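Interferon alpha/beta receptor 1 (PDB 3WCY) pairs with IFNAR2 to form the receptor for type I interferons, whose binding activates the JAK-STAT signalling cascade. Local coordinates at residues Lys216-Lys221 with Phe268-Val273; Ala234-Gly239 with Val273-Phe278; Ile312-Met317 with Tyr370-Arg375. All coordinates share one frame; numbering follows the deposited sequence.

Interactions 1 and 2 belong to the third fibronectin type III domain. They share Val-273, their centres lie about 10 Å apart, and they touch where Phe-268 and Tyr-218 meet Phe-278. Interaction 1, partly buried, pairs 217-221 with the outermost strand 266-269 of a three-stranded sheet and ends in polar contacts at exposed Lys-216. Interaction 2 joins strand 235-238 of the four-stranded sheet to strand 277-281 and the loop leading into it; it is buried, dominated by an aromatic cluster around Trp-236. Interaction 3, also partly buried, is in the fourth such domain, its centre about 39 to 40 Å from the others. It runs between two sheets and is purely apolar, whereas backbone hydrogen bonds join the segments in interactions 1 and 2.

Interaction 1: Lys216-Lys221 with Phe268-Val273; sequences KSYVLK and FSQDTV
Lys-216 meets Gln-270 where the antiparallel pairing gives out: the side chains cross at about a right angle, Lys-216 CG lies 3.4 Å from Gln-270 OE1, and Gln-270 N gives a weak bond to the Lys-216 carbonyl. Ser-217 faces Ser-269 as a non-hydrogen-bonded pair. Next comes Tyr-218, in a hydrogen-bonded pair with Phe-268: Tyr-218 N reaches Phe-268 O at 2.9 Å, and Phe-268 N answers to Tyr-218 O at 3.2 Å. Tyr-218 CB lies over one face of the Phe-268 ring, a CH-pi contact 3.8 Å from the centroid, and chi1 of -53° sets CG anti to the carbonyl carbon. The two rings are only 25° from parallel but slid apart, so they barely overlap. Tyr-218 CE1 touches Val-273 CG2 (3.5 Å), and Gln-270 NE2 donates to Tyr-218 OH at 3.2 Å, the hydroxyl oxygen lying 21° out of the Gln-270 amide plane. Leu-220 closes the row, Leu-220 CB sitting at the ring edge, 3.7 Å from Phe-268 CE2. This edge of the third fibronectin type III domain therefore combines backbone pairing with apolar packing, while Tyr-218 OH, which also has a weak bond to Ser-301, carries a directional polar link at the rim of a buried ring.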
loop_
_atom_site.group_PDB
_atom_site.type_symbol
_atom_site.label_atom_id
_atom_site.label_comp_id
_atom_site.label_asym_id
_atom_site.label_seq_id
_atom_site.Cartn_x
_atom_site.Cartn_y
_atom_site.Cartn_z
ATOM N N LYS A 216 -5.121 23.378 4.959
ATOM C CA LYS A 216 -6.348 23.022 5.684
ATOM C C LYS A 216 -7.609 23.011 4.806
ATOM O O LYS A 216 -8.652 22.517 5.243
ATOM C CB LYS A 216 -6.536 23.912 6.924
ATOM C CG LYS A 216 -6.919 23.119 8.167
ATOM C CD LYS A 216 -6.512 23.842 9.444
ATOM C CE LYS A 216 -6.396 22.908 10.628
ATOM N NZ LYS A 216 -5.157 22.084 10.577
ATOM N N SER A 217 -7.505 23.539 3.570
ATOM C CA SER A 217 -8.594 23.580 2.593
ATOM C C SER A 217 -8.160 22.902 1.293
ATOM O O SER A 217 -7.007 23.040 0.881
ATOM C CB SER A 217 -9.020 25.021 2.325
ATOM O OG SER A 217 -10.118 25.093 1.429
ATOM N N TYR A 218 -9.082 22.170 0.649
ATOM C CA TYR A 218 -8.804 21.472 -0.609
ATOM C C TYR A 218 -9.630 22.052 -1.749
ATOM O O TYR A 218 -10.811 22.345 -1.564
ATOM C CB TYR A 218 -9.125 19.970 -0.503
ATOM C CG TYR A 218 -8.475 19.229 0.644
ATOM C CD1 TYR A 218 -9.166 18.998 1.830
ATOM C CD2 TYR A 218 -7.212 18.661 0.507
ATOM C CE1 TYR A 218 -8.589 18.280 2.875
ATOM C CE2 TYR A 218 -6.623 17.945 1.547
ATOM C CZ TYR A 218 -7.318 17.753 2.731
ATOM O OH TYR A 218 -6.754 17.039 3.761
ATOM N N VAL A 219 -9.024 22.172 -2.937
ATOM C CA VAL A 219 -9.712 22.650 -4.136
ATOM C C VAL A 219 -9.736 21.508 -5.153
ATOM O O VAL A 219 -8.681 20.997 -5.538
ATOM C CB VAL A 219 -9.134 23.979 -4.708
ATOM C CG1 VAL A 219 -9.757 24.332 -6.060
ATOM C CG2 VAL A 219 -9.325 25.129 -3.723
ATOM N N LEU A 220 -10.952 21.090 -5.544
ATOM C CA LEU A 220 -11.193 20.020 -6.508
ATOM C C LEU A 220 -11.574 20.638 -7.861
ATOM O O LEU A 220 -12.692 21.138 -8.029
ATOM C CB LEU A 220 -12.287 19.066 -5.981
ATOM C CG LEU A 220 -12.568 17.797 -6.789
ATOM C CD1 LEU A 220 -11.847 16.619 -6.206
ATOM C CD2 LEU A 220 -14.046 17.485 -6.806
ATOM N N LYS A 221 -10.614 20.637 -8.807
ATOM C CA LYS A 221 -10.775 21.177 -10.160
ATOM C C LYS A 221 -10.901 20.046 -11.183
ATOM O O LYS A 221 -10.092 19.112 -11.178
ATOM C CB LYS A 221 -9.612 22.120 -10.516
ATOM N N PHE A 268 -13.587 21.852 0.011
ATOM C CA PHE A 268 -13.887 21.071 1.216
ATOM C C PHE A 268 -12.755 21.150 2.254
ATOM O O PHE A 268 -11.586 21.227 1.873
ATOM C CB PHE A 268 -14.253 19.614 0.859
ATOM C CG PHE A 268 -13.322 18.882 -0.085
ATOM C CD1 PHE A 268 -12.360 18.005 0.400
ATOM C CD2 PHE A 268 -13.442 19.028 -1.464
ATOM C CE1 PHE A 268 -11.519 17.306 -0.471
ATOM C CE2 PHE A 268 -12.591 18.339 -2.335
ATOM C CZ PHE A 268 -11.632 17.488 -1.831
ATOM N N SER A 269 -13.103 21.163 3.559
ATOM C CA SER A 269 -12.117 21.256 4.649
ATOM C C SER A 269 -11.749 19.909 5.292
ATOM O O SER A 269 -12.534 18.960 5.241
ATOM C CB SER A 269 -12.548 22.273 5.705
ATOM O OG SER A 269 -13.376 21.714 6.714
ATOM N N GLN A 270 -10.561 19.862 5.932
ATOM C CA GLN A 270 -9.960 18.705 6.610
ATOM C C GLN A 270 -10.815 18.066 7.730
ATOM O O GLN A 270 -10.540 16.927 8.122
ATOM C CB GLN A 270 -8.559 19.060 7.150
ATOM C CG GLN A 270 -7.517 19.371 6.074
ATOM C CD GLN A 270 -6.094 19.445 6.594
ATOM O OE1 GLN A 270 -5.818 19.923 7.704
ATOM N NE2 GLN A 270 -5.147 19.014 5.772
ATOM N N ASP A 271 -11.824 18.792 8.254
ATOM C CA ASP A 271 -12.708 18.306 9.322
ATOM C C ASP A 271 -13.601 17.161 8.842
ATOM O O ASP A 271 -13.801 16.186 9.565
ATOM C CB ASP A 271 -13.569 19.454 9.875
ATOM C CG ASP A 271 -12.768 20.672 10.274
ATOM O OD1 ASP A 271 -12.642 20.924 11.490
ATOM O OD2 ASP A 271 -12.251 21.364 9.367
ATOM N N THR A 272 -14.124 17.299 7.615
ATOM C CA THR A 272 -15.020 16.359 6.944
ATOM C C THR A 272 -14.256 15.167 6.346
ATOM O O THR A 272 -14.649 14.015 6.547
ATOM C CB THR A 272 -15.896 17.115 5.918
ATOM O OG1 THR A 272 -15.108 18.106 5.246
ATOM C CG2 THR A 272 -17.112 17.784 6.563
ATOM N N VAL A 273 -13.157 15.460 5.630
ATOM C CA VAL A 273 -12.262 14.499 4.978
ATOM C C VAL A 273 -11.012 14.327 5.871
ATOM O O VAL A 273 -9.910 14.806 5.565
ATOM C CB VAL A 273 -11.952 14.908 3.508
ATOM C CG1 VAL A 273 -13.156 14.668 2.609
ATOM C CG2 VAL A 273 -11.512 16.366 3.408
#

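Interaction 2: Ala234-Gly239 with Val273-Phe278; sequences AQWLPG and VYTGTF
Trp-236 and Phe-278 both carry CG between the backbone N and the carbonyl carbon (chi1 80° and 65°), as does Tyr-274, and the three rings gather into an aromatic cluster. It belongs to the third fibronectin type III domain, where strand 235-238 pairs antiparallel with strand 277-281. The indole supplies edges to both partners. Its CH2 lies over the centre of the Tyr-274 ring, 4.1 Å above the plane, in a T-shaped stack, with Trp-236 CZ2 4.0 Å from Tyr-274 CE2. Toward Phe-278 the arrangement is an offset edge-to-face pair with planes at 81°, and Trp-236 CE3 is 3.7 Å from Phe-278 CB. Val-273 comes over one indole face: its CG1 stands 3.5 Å from the centroid of the five-membered ring. An alanine in place of Trp-236 would probably leave the Tyr-274 ring without its edge-on partner and Val-273 CG1 without the indole face it packs against, opening a gap between the two segments. Pro-238 CB packs on Thr-275 CG2 at 3.7 Å. Another protein chain of the assembly reaches this end of the sheet, where an acidic side chain of it hydrogen-bonds to Thr-277 OG1. Close by, Thr-277 O accepts two hydrogen bonds from opposite faces of its carbonyl plane, one from Gly-239 N at 2.9 Å and one from Thr-275 OG1 at 3.0 Å.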
loop_
_atom_site.group_PDB
_atom_site.type_symbol
_atom_site.label_atom_id
_atom_site.label_comp_id
_atom_site.label_asym_id
_atom_site.label_seq_id
_atom_site.Cartn_x
_atom_site.Cartn_y
_atom_site.Cartn_z
ATOM N N ALA A 234 -20.409 14.466 -4.865
ATOM C CA ALA A 234 -19.067 13.957 -4.578
ATOM C C ALA A 234 -19.058 13.145 -3.292
ATOM O O ALA A 234 -19.745 13.502 -2.331
ATOM C CB ALA A 234 -18.066 15.100 -4.490
ATOM N N GLN A 235 -18.300 12.038 -3.290
ATOM C CA GLN A 235 -18.141 11.145 -2.138
ATOM C C GLN A 235 -16.661 10.873 -1.902
ATOM O O GLN A 235 -15.880 10.834 -2.856
ATOM C CB GLN A 235 -18.910 9.826 -2.325
ATOM C CG GLN A 235 -20.435 9.964 -2.293
ATOM C CD GLN A 235 -21.142 8.631 -2.162
ATOM O OE1 GLN A 235 -21.818 8.356 -1.164
ATOM N NE2 GLN A 235 -21.012 7.767 -3.162
ATOM N N TRP A 236 -16.266 10.717 -0.636
ATOM C CA TRP A 236 -14.873 10.448 -0.282
ATOM C C TRP A 236 -14.725 9.118 0.436
ATOM O O TRP A 236 -15.611 8.713 1.187
ATOM C CB TRP A 236 -14.245 11.606 0.524
ATOM C CG TRP A 236 -14.602 11.623 1.983
ATOM C CD1 TRP A 236 -15.726 12.149 2.542
ATOM C CD2 TRP A 236 -13.822 11.098 3.064
ATOM N NE1 TRP A 236 -15.694 11.989 3.906
ATOM C CE2 TRP A 236 -14.543 11.332 4.253
ATOM C CE3 TRP A 236 -12.582 10.440 3.145
ATOM C CZ2 TRP A 236 -14.071 10.927 5.508
ATOM C CZ3 TRP A 236 -12.113 10.047 4.389
ATOM C CH2 TRP A 236 -12.855 10.288 5.551
ATOM N N LEU A 237 -13.607 8.441 0.208
ATOM C CA LEU A 237 -13.344 7.152 0.834
ATOM C C LEU A 237 -11.916 7.161 1.371
ATOM O O LEU A 237 -11.022 7.582 0.644
ATOM C CB LEU A 237 -13.557 6.021 -0.196
ATOM C CG LEU A 237 -13.674 4.587 0.325
ATOM C CD1 LEU A 237 -15.030 4.321 0.933
ATOM C CD2 LEU A 237 -13.407 3.583 -0.782
ATOM N N PRO A 238 -11.674 6.742 2.634
ATOM C CA PRO A 238 -10.292 6.736 3.152
ATOM C C PRO A 238 -9.393 5.743 2.411
ATOM O O PRO A 238 -9.859 4.661 2.040
ATOM C CB PRO A 238 -10.464 6.357 4.624
ATOM C CG PRO A 238 -11.765 5.665 4.702
ATOM C CD PRO A 238 -12.635 6.230 3.632
ATOM N N GLY A 239 -8.135 6.139 2.193
ATOM C CA GLY A 239 -7.103 5.393 1.465
ATOM C C GLY A 239 -7.019 3.884 1.646
ATOM O O GLY A 239 -6.890 3.148 0.660
ATOM N N VAL A 273 -13.157 15.460 5.630
ATOM C CA VAL A 273 -12.262 14.499 4.978
ATOM C C VAL A 273 -11.012 14.327 5.871
ATOM O O VAL A 273 -9.910 14.806 5.565
ATOM C CB VAL A 273 -11.952 14.908 3.508
ATOM C CG1 VAL A 273 -13.156 14.668 2.609
ATOM C CG2 VAL A 273 -11.512 16.366 3.408
ATOM N N TYR A 274 -11.221 13.651 7.008
ATOM C CA TYR A 274 -10.224 13.489 8.056
ATOM C C TYR A 274 -8.987 12.624 7.843
ATOM O O TYR A 274 -7.990 12.868 8.526
ATOM C CB TYR A 274 -10.868 13.250 9.420
ATOM C CG TYR A 274 -11.797 12.062 9.502
ATOM C CD1 TYR A 274 -11.321 10.809 9.877
ATOM C CD2 TYR A 274 -13.171 12.216 9.337
ATOM C CE1 TYR A 274 -12.182 9.727 10.032
ATOM C CE2 TYR A 274 -14.044 11.140 9.491
ATOM C CZ TYR A 274 -13.544 9.894 9.842
ATOM O OH TYR A 274 -14.387 8.816 9.983
ATOM N N THR A 275 -9.015 11.648 6.922
ATOM C CA THR A 275 -7.837 10.796 6.691
ATOM C C THR A 275 -6.721 11.493 5.918
ATOM O O THR A 275 -6.978 12.450 5.190
ATOM C CB THR A 275 -8.209 9.406 6.150
ATOM O OG1 THR A 275 -9.008 9.536 4.972
ATOM C CG2 THR A 275 -8.904 8.540 7.192
ATOM N N GLY A 276 -5.493 11.011 6.107
ATOM C CA GLY A 276 -4.293 11.535 5.458
ATOM C C GLY A 276 -4.263 11.269 3.968
ATOM O O GLY A 276 -3.683 12.044 3.198
ATOM N N THR A 277 -4.879 10.147 3.572
ATOM C CA THR A 277 -5.029 9.721 2.191
ATOM C C THR A 277 -6.481 9.363 1.965
ATOM O O THR A 277 -7.108 8.742 2.828
ATOM C CB THR A 277 -4.089 8.558 1.833
ATOM O OG1 THR A 277 -4.201 7.501 2.785
ATOM C CG2 THR A 277 -2.652 8.988 1.686
ATOM N N PHE A 278 -7.027 9.782 0.817
ATOM C CA PHE A 278 -8.409 9.501 0.444
ATOM C C PHE A 278 -8.690 9.517 -1.066
ATOM O O PHE A 278 -7.902 10.057 -1.846
ATOM C CB PHE A 278 -9.426 10.330 1.271
ATOM C CG PHE A 278 -9.434 11.831 1.101
ATOM C CD1 PHE A 278 -10.400 12.452 0.316
ATOM C CD2 PHE A 278 -8.540 12.632 1.801
ATOM C CE1 PHE A 278 -10.433 13.847 0.186
ATOM C CE2 PHE A 278 -8.576 14.024 1.673
ATOM C CZ PHE A 278 -9.520 14.622 0.866
#

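Interaction 3: Ile312-Met317 with Tyr370-Arg375; sequences ITVTAM and YCVQAR
Ile-312 sets its terminal methyl, CD1, against Val-372 and Ala-374. CG1 is anti to the backbone N (chi1 -160°) and chi2 of 162° keeps the chain extended, which carries CD1 away from its own backbone. That one carbon of Ile-312 lies 3.6 Å from Ala-374 CB and 3.8 Å from Val-372 CG1. Val-314, two residues on, points the same way but reaches less far. Its side chain and that of Val-372 slide past each other in opposite directions, with Val-314 CG1 4.0 Å from Val-372 CG2. The branched Val-372 thus offers CG1 to Ile-312 and CG2 to Val-314. The axes of 312-316 and 370-375 approach to 8.0 Å, their directions 144° apart. These strands belong to different sheets, three-stranded and four-stranded, which face each other in the beta sandwich of the fourth fibronectin type III domain. Leu-392 and Val-323 add further apolar surface around Ile-312 and Val-314, and Cys-371, next to Val-372, forms a disulfide with Cys-393. Between the two segments the contact rests on van der Waals packing of methyl groups, so what joins the sheets here is the fit of apolar shapes and not directional bonding.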
loop_
_atom_site.group_PDB
_atom_site.type_symbol
_atom_site.label_atom_id
_atom_site.label_comp_id
_atom_site.label_asym_id
_atom_site.label_seq_id
_atom_site.Cartn_x
_atom_site.Cartn_y
_atom_site.Cartn_z
ATOM N N ILE A 312 23.109 22.410 -8.353
ATOM C CA ILE A 312 23.502 21.976 -9.691
ATOM C C ILE A 312 24.786 22.676 -10.182
ATOM O O ILE A 312 24.947 23.889 -9.999
ATOM C CB ILE A 312 22.290 22.056 -10.679
ATOM C CG1 ILE A 312 22.499 21.184 -11.924
ATOM C CG2 ILE A 312 21.866 23.501 -11.026
ATOM C CD1 ILE A 312 21.219 20.855 -12.713
ATOM N N THR A 313 25.707 21.889 -10.767
ATOM C CA THR A 313 26.986 22.352 -11.316
ATOM C C THR A 313 27.088 21.895 -12.778
ATOM O O THR A 313 26.892 20.711 -13.067
ATOM C CB THR A 313 28.169 21.830 -10.474
ATOM O OG1 THR A 313 27.829 21.796 -9.084
ATOM C CG2 THR A 313 29.410 22.653 -10.661
ATOM N N VAL A 314 27.358 22.830 -13.701
ATOM C CA VAL A 314 27.463 22.492 -15.125
ATOM C C VAL A 314 28.841 22.755 -15.696
ATOM O O VAL A 314 29.398 23.833 -15.513
ATOM C CB VAL A 314 26.317 23.023 -16.028
ATOM C CG1 VAL A 314 24.985 22.367 -15.677
ATOM C CG2 VAL A 314 26.202 24.542 -15.970
ATOM N N THR A 315 29.397 21.755 -16.366
ATOM C CA THR A 315 30.715 21.837 -16.976
ATOM C C THR A 315 30.576 21.482 -18.453
ATOM O O THR A 315 30.480 20.306 -18.819
ATOM C CB THR A 315 31.729 20.982 -16.195
ATOM O OG1 THR A 315 31.511 21.136 -14.791
ATOM C CG2 THR A 315 33.159 21.334 -16.526
ATOM N N ALA A 316 30.504 22.524 -19.287
ATOM C CA ALA A 316 30.373 22.398 -20.730
ATOM C C ALA A 316 31.730 22.059 -21.344
ATOM O O ALA A 316 32.631 22.904 -21.391
ATOM C CB ALA A 316 29.812 23.682 -21.320
ATOM N N MET A 317 31.854 20.821 -21.811
ATOM C CA MET A 317 33.085 20.343 -22.417
ATOM C C MET A 317 32.920 20.278 -23.931
ATOM O O MET A 317 31.820 20.430 -24.462
ATOM C CB MET A 317 33.566 19.069 -21.719
ATOM C CG MET A 317 35.054 19.057 -21.406
ATOM S SD MET A 317 36.069 18.757 -22.865
ATOM C CE MET A 317 37.043 20.259 -22.914
ATOM N N TYR A 370 21.743 25.676 -23.369
ATOM C CA TYR A 370 20.931 24.636 -22.740
ATOM C C TYR A 370 20.678 24.949 -21.266
ATOM O O TYR A 370 21.615 25.269 -20.535
ATOM C CB TYR A 370 21.582 23.251 -22.896
ATOM C CG TYR A 370 21.474 22.673 -24.290
ATOM C CD1 TYR A 370 20.325 22.006 -24.704
ATOM C CD2 TYR A 370 22.535 22.762 -25.187
ATOM C CE1 TYR A 370 20.220 21.470 -25.988
ATOM C CE2 TYR A 370 22.446 22.221 -26.471
ATOM C CZ TYR A 370 21.285 21.575 -26.867
ATOM O OH TYR A 370 21.191 21.033 -28.126
ATOM N N CYS A 371 19.412 24.853 -20.839
ATOM C CA CYS A 371 18.993 25.109 -19.466
ATOM C C CYS A 371 18.730 23.819 -18.706
ATOM O O CYS A 371 17.852 23.049 -19.089
ATOM C CB CYS A 371 17.785 26.036 -19.434
ATOM S SG CYS A 371 18.141 27.679 -18.767
ATOM N N VAL A 372 19.493 23.590 -17.623
ATOM C CA VAL A 372 19.389 22.386 -16.785
ATOM C C VAL A 372 18.740 22.687 -15.421
ATOM O O VAL A 372 18.893 23.787 -14.883
ATOM C CB VAL A 372 20.749 21.637 -16.621
ATOM C CG1 VAL A 372 20.529 20.143 -16.412
ATOM C CG2 VAL A 372 21.678 21.873 -17.812
ATOM N N GLN A 373 18.015 21.690 -14.882
ATOM C CA GLN A 373 17.330 21.714 -13.591
ATOM C C GLN A 373 17.413 20.330 -12.963
ATOM O O GLN A 373 17.288 19.337 -13.676
ATOM C CB GLN A 373 15.866 22.116 -13.764
ATOM C CG GLN A 373 15.524 23.444 -13.117
ATOM C CD GLN A 373 14.041 23.601 -12.902
ATOM O OE1 GLN A 373 13.371 22.726 -12.337
ATOM N NE2 GLN A 373 13.502 24.742 -13.306
ATOM N N ALA A 374 17.634 20.252 -11.641
ATOM C CA ALA A 374 17.749 18.959 -10.959
ATOM C C ALA A 374 16.996 18.852 -9.636
ATOM O O ALA A 374 16.766 19.854 -8.959
ATOM C CB ALA A 374 19.211 18.592 -10.757
ATOM N N ARG A 375 16.630 17.616 -9.272
ATOM C CA ARG A 375 15.945 17.285 -8.029
ATOM C C ARG A 375 16.475 15.981 -7.453
ATOM O O ARG A 375 17.007 15.143 -8.188
ATOM C CB ARG A 375 14.412 17.261 -8.200
ATOM C CG ARG A 375 13.741 18.639 -8.044
ATOM C CD ARG A 375 13.740 19.195 -6.616
ATOM N NE ARG A 375 12.912 18.397 -5.708
ATOM C CZ ARG A 375 12.743 18.653 -4.414
ATOM N NH1 ARG A 375 13.340 19.699 -3.854
ATOM N NH2 ARG A 375 11.974 17.869 -3.672
#